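Local coordinates for glycosyltransferase (duf1792) (Streptococcus sanguinis, PDB 5V4A) that acts as a glycosyltransferase domain of the GT-D fold, forming the C-terminal part of a longer protein, and binds the nucleotide UDP, at the uridine-5'-diphosphate site. Sequence-based numbering; all coordinates share one arbitrary frame.

The uridine-5'-diphosphate site. Residues 27, 43, 115-116, 148, 150-151, 172-176, 199-201, 205, 220, 222-223, 245. With UDP (uridine-5'-diphosphate), chain B.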
# COMPACT_ATOMS: atom_id res chain seq x y z
N ARG A 27 13.42 12.45 8.23
CA ARG A 27 12.38 12.74 9.20
C ARG A 27 13.04 13.33 10.44
O ARG A 27 14.08 12.85 10.89
CB ARG A 27 11.59 11.48 9.58
CG ARG A 27 11.37 10.48 8.46
CD ARG A 27 10.88 9.13 9.00
NE ARG A 27 12.01 8.52 9.70
CZ ARG A 27 12.17 8.57 11.02
NH1 ARG A 27 11.21 9.10 11.78
NH2 ARG A 27 13.27 8.06 11.56
N TYR A 43 20.58 7.91 22.96
CA TYR A 43 21.53 7.23 22.10
C TYR A 43 22.32 8.18 21.19
O TYR A 43 22.95 7.73 20.23
CB TYR A 43 20.87 6.11 21.27
CG TYR A 43 19.66 6.46 20.43
CD1 TYR A 43 19.68 7.53 19.56
CD2 TYR A 43 18.53 5.64 20.44
CE1 TYR A 43 18.57 7.83 18.76
CE2 TYR A 43 17.44 5.91 19.65
CZ TYR A 43 17.45 7.01 18.81
OH TYR A 43 16.35 7.28 18.03
N SER A 115 7.49 6.43 9.85
CA SER A 115 8.15 5.40 10.65
C SER A 115 7.32 4.93 11.85
O SER A 115 7.67 3.90 12.43
CB SER A 115 9.52 5.89 11.10
OG SER A 115 9.37 6.75 12.18
N ARG A 116 6.35 5.72 12.32
CA ARG A 116 5.66 5.46 13.59
C ARG A 116 4.16 5.24 13.36
O ARG A 116 3.33 6.02 13.84
CB ARG A 116 5.89 6.61 14.57
CG ARG A 116 7.35 7.08 14.73
CD ARG A 116 8.24 5.96 15.27
NE ARG A 116 7.65 5.35 16.46
CZ ARG A 116 8.20 5.37 17.68
NH1 ARG A 116 9.38 5.97 17.90
NH2 ARG A 116 7.58 4.78 18.70
N GLY A 148 22.18 0.33 13.51
CA GLY A 148 23.03 0.06 14.65
C GLY A 148 23.04 -1.41 15.07
O GLY A 148 22.26 -2.25 14.62
N THR A 150 22.18 -2.99 17.76
CA THR A 150 21.00 -3.54 18.43
C THR A 150 19.72 -3.39 17.63
O THR A 150 18.70 -3.95 18.02
CB THR A 150 20.82 -2.89 19.81
OG1 THR A 150 20.56 -1.49 19.66
CG2 THR A 150 22.04 -3.13 20.70
N SER A 151 19.77 -2.65 16.51
CA SER A 151 18.59 -2.39 15.70
C SER A 151 17.95 -3.68 15.20
O SER A 151 16.75 -3.92 15.41
CB SER A 151 18.99 -1.50 14.52
OG SER A 151 19.18 -0.16 14.93
N PRO A 172 27.64 1.81 15.21
CA PRO A 172 27.39 1.90 16.66
C PRO A 172 25.91 2.09 16.96
O PRO A 172 25.21 2.85 16.29
CB PRO A 172 28.21 3.13 17.09
CG PRO A 172 29.30 3.22 16.09
CD PRO A 172 28.68 2.77 14.78
N SER A 173 25.45 1.38 17.99
CA SER A 173 24.06 1.48 18.44
C SER A 173 23.75 2.84 19.06
O SER A 173 22.57 3.21 19.16
CB SER A 173 23.75 0.36 19.43
OG SER A 173 24.59 0.46 20.57
N ARG A 174 24.77 3.56 19.51
CA ARG A 174 24.61 4.90 20.05
C ARG A 174 25.83 5.70 19.64
O ARG A 174 26.88 5.13 19.35
CB ARG A 174 24.48 4.87 21.59
CG ARG A 174 25.73 4.34 22.28
CD ARG A 174 25.46 4.14 23.77
NE ARG A 174 26.69 3.98 24.55
CZ ARG A 174 27.41 5.00 25.02
NH1 ARG A 174 27.03 6.25 24.81
NH2 ARG A 174 28.52 4.76 25.73
N ASN A 175 25.68 7.02 19.63
CA ASN A 175 26.79 7.91 19.27
C ASN A 175 27.40 7.54 17.91
O ASN A 175 28.62 7.53 17.74
CB ASN A 175 27.87 7.89 20.36
CG ASN A 175 27.44 8.55 21.66
OD1 ASN A 175 26.40 9.21 21.74
ND2 ASN A 175 28.23 8.35 22.70
N ALA A 176 26.55 7.19 16.95
CA ALA A 176 27.05 6.79 15.63
C ALA A 176 27.63 7.97 14.86
O ALA A 176 28.42 7.76 13.93
CB ALA A 176 25.95 6.15 14.79
N MET A 199 18.35 3.27 9.73
CA MET A 199 17.70 3.26 11.04
C MET A 199 18.83 3.64 11.99
O MET A 199 19.52 2.75 12.49
CB MET A 199 17.14 1.88 11.39
CG MET A 199 16.07 1.30 10.44
SD MET A 199 16.68 0.96 8.78
CE MET A 199 17.82 -0.28 9.20
N LEU A 200 19.07 4.94 12.18
CA LEU A 200 20.30 5.35 12.84
C LEU A 200 20.16 6.67 13.58
O LEU A 200 21.14 7.42 13.70
CB LEU A 200 21.45 5.45 11.81
CG LEU A 200 22.91 5.29 12.25
CD1 LEU A 200 23.21 3.91 12.86
CD2 LEU A 200 23.88 5.62 11.08
N GLY A 201 18.98 6.96 14.12
CA GLY A 201 18.78 8.14 14.93
C GLY A 201 19.17 9.41 14.21
O GLY A 201 18.95 9.56 12.99
N LYS A 205 19.88 11.18 9.64
CA LYS A 205 19.38 12.34 8.91
C LYS A 205 20.50 13.01 8.12
O LYS A 205 20.30 13.43 6.97
CB LYS A 205 18.75 13.34 9.88
CG LYS A 205 17.48 12.81 10.54
CD LYS A 205 17.70 12.07 11.80
CE LYS A 205 16.37 11.63 12.43
NZ LYS A 205 15.75 10.34 11.93
N ASP A 220 15.22 7.34 5.40
CA ASP A 220 15.33 7.35 6.86
C ASP A 220 14.04 6.78 7.41
O ASP A 220 13.01 7.47 7.41
CB ASP A 220 15.58 8.77 7.35
CG ASP A 220 15.41 8.94 8.86
OD1 ASP A 220 15.26 7.93 9.57
OD2 ASP A 220 15.41 10.09 9.34
N GLY A 222 14.01 4.83 10.54
CA GLY A 222 14.04 4.80 12.00
C GLY A 222 13.50 3.57 12.72
O GLY A 222 13.98 2.46 12.52
N HIS A 223 12.51 3.80 13.58
CA HIS A 223 11.99 2.78 14.49
C HIS A 223 10.90 1.91 13.86
O HIS A 223 10.07 1.35 14.58
CB HIS A 223 11.46 3.45 15.76
CG HIS A 223 12.49 3.61 16.84
ND1 HIS A 223 12.63 4.78 17.56
CD2 HIS A 223 13.41 2.75 17.33
CE1 HIS A 223 13.61 4.63 18.44
NE2 HIS A 223 14.09 3.41 18.33
N HIS A 245 16.89 -4.11 20.08
CA HIS A 245 16.49 -2.78 20.48
C HIS A 245 14.97 -2.61 20.40
O HIS A 245 14.33 -3.10 19.47
CB HIS A 245 17.16 -1.76 19.55
CG HIS A 245 16.74 -0.34 19.79
ND1 HIS A 245 17.22 0.41 20.84
CD2 HIS A 245 15.90 0.47 19.10
CE1 HIS A 245 16.68 1.61 20.80
NE2 HIS A 245 15.87 1.67 19.76
N1 UDP B . 20.34 4.20 16.45
C2 UDP B . 21.56 3.61 16.20
N3 UDP B . 22.65 4.37 16.51
C4 UDP B . 22.66 5.64 17.06
C5 UDP B . 21.37 6.19 17.29
C6 UDP B . 20.27 5.48 16.97
O2 UDP B . 21.66 2.49 15.72
O4 UDP B . 23.75 6.20 17.28
C1' UDP B . 19.12 3.46 16.06
C2' UDP B . 18.28 2.84 17.17
O2' UDP B . 18.87 1.63 17.65
C3' UDP B . 16.95 2.62 16.41
C4' UDP B . 16.93 3.76 15.38
O4' UDP B . 18.25 4.36 15.42
O3' UDP B . 16.92 1.39 15.69
C5' UDP B . 15.87 4.82 15.58
O5' UDP B . 16.02 5.94 14.69
PA UDP B . 15.10 7.22 14.84
O1A UDP B . 15.40 7.96 16.14
O2A UDP B . 15.23 7.99 13.57
O3A UDP B . 13.59 6.62 14.99
PB UDP B . 12.13 7.25 14.88
O1B UDP B . 12.42 8.70 14.50
O2B UDP B . 11.61 7.16 16.34
O3B UDP B . 11.29 6.53 13.88
O HOH W 1 21.10 -0.08 17.45
O HOH W 2 16.58 6.49 11.40
O HOH W 3 13.55 10.99 13.61
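In this GT-D-fold glycosyltransferase domain UDP, probably the nucleotide of a sugar donor, lies almost wholly buried. Arg27 turns its guanidinium end-on to the diphosphate: NH1 reaches the beta-phosphate O1B at 3.0 Å, in the guanidinium plane, while NH2 spans O1B and the alpha-phosphate O2A. A bend at chi3 also lets NE and NH2 grip Asp220 from the side, NE on its carbonyl O and NH2 on OD1. The carboxylate thus steadies Arg27 and, through the syn lone pair of OD2, holds Lys205 NZ at 2.6 Å, aiming this amine at O2A (2.9 Å). Both basic groups probably help offset phosphate charge, tempered by Asp220.

Beyond, Ser115 OG and the backbone N of His223 share O3B, the latter bond nearly straight (174°). Arg116, bent at chi2 and chi3, places NH1 3.0 Å from O2B, where His223 ND1 also donates. An imidazole suits this place because its other nitrogen, NE2, meets His245 NE2 edge to edge at 2.9 Å, while its face carries the ribose C5'. His245, with CG anti to the backbone N (chi1 175°), lays its own face under O2', and Ser151 OG bonds O3' at 2.8 Å. The flat Tyr43 ring takes the uracil C5-C6 edge on its face, the planes inclined at 63°. Base recognition falls to the backbone: N3 donates to a lone pair of Pro172 O at 3.0 Å, and Ala176 N donates to O4, fitting uracil but not cytosine (acceptor N3, 4-amino group).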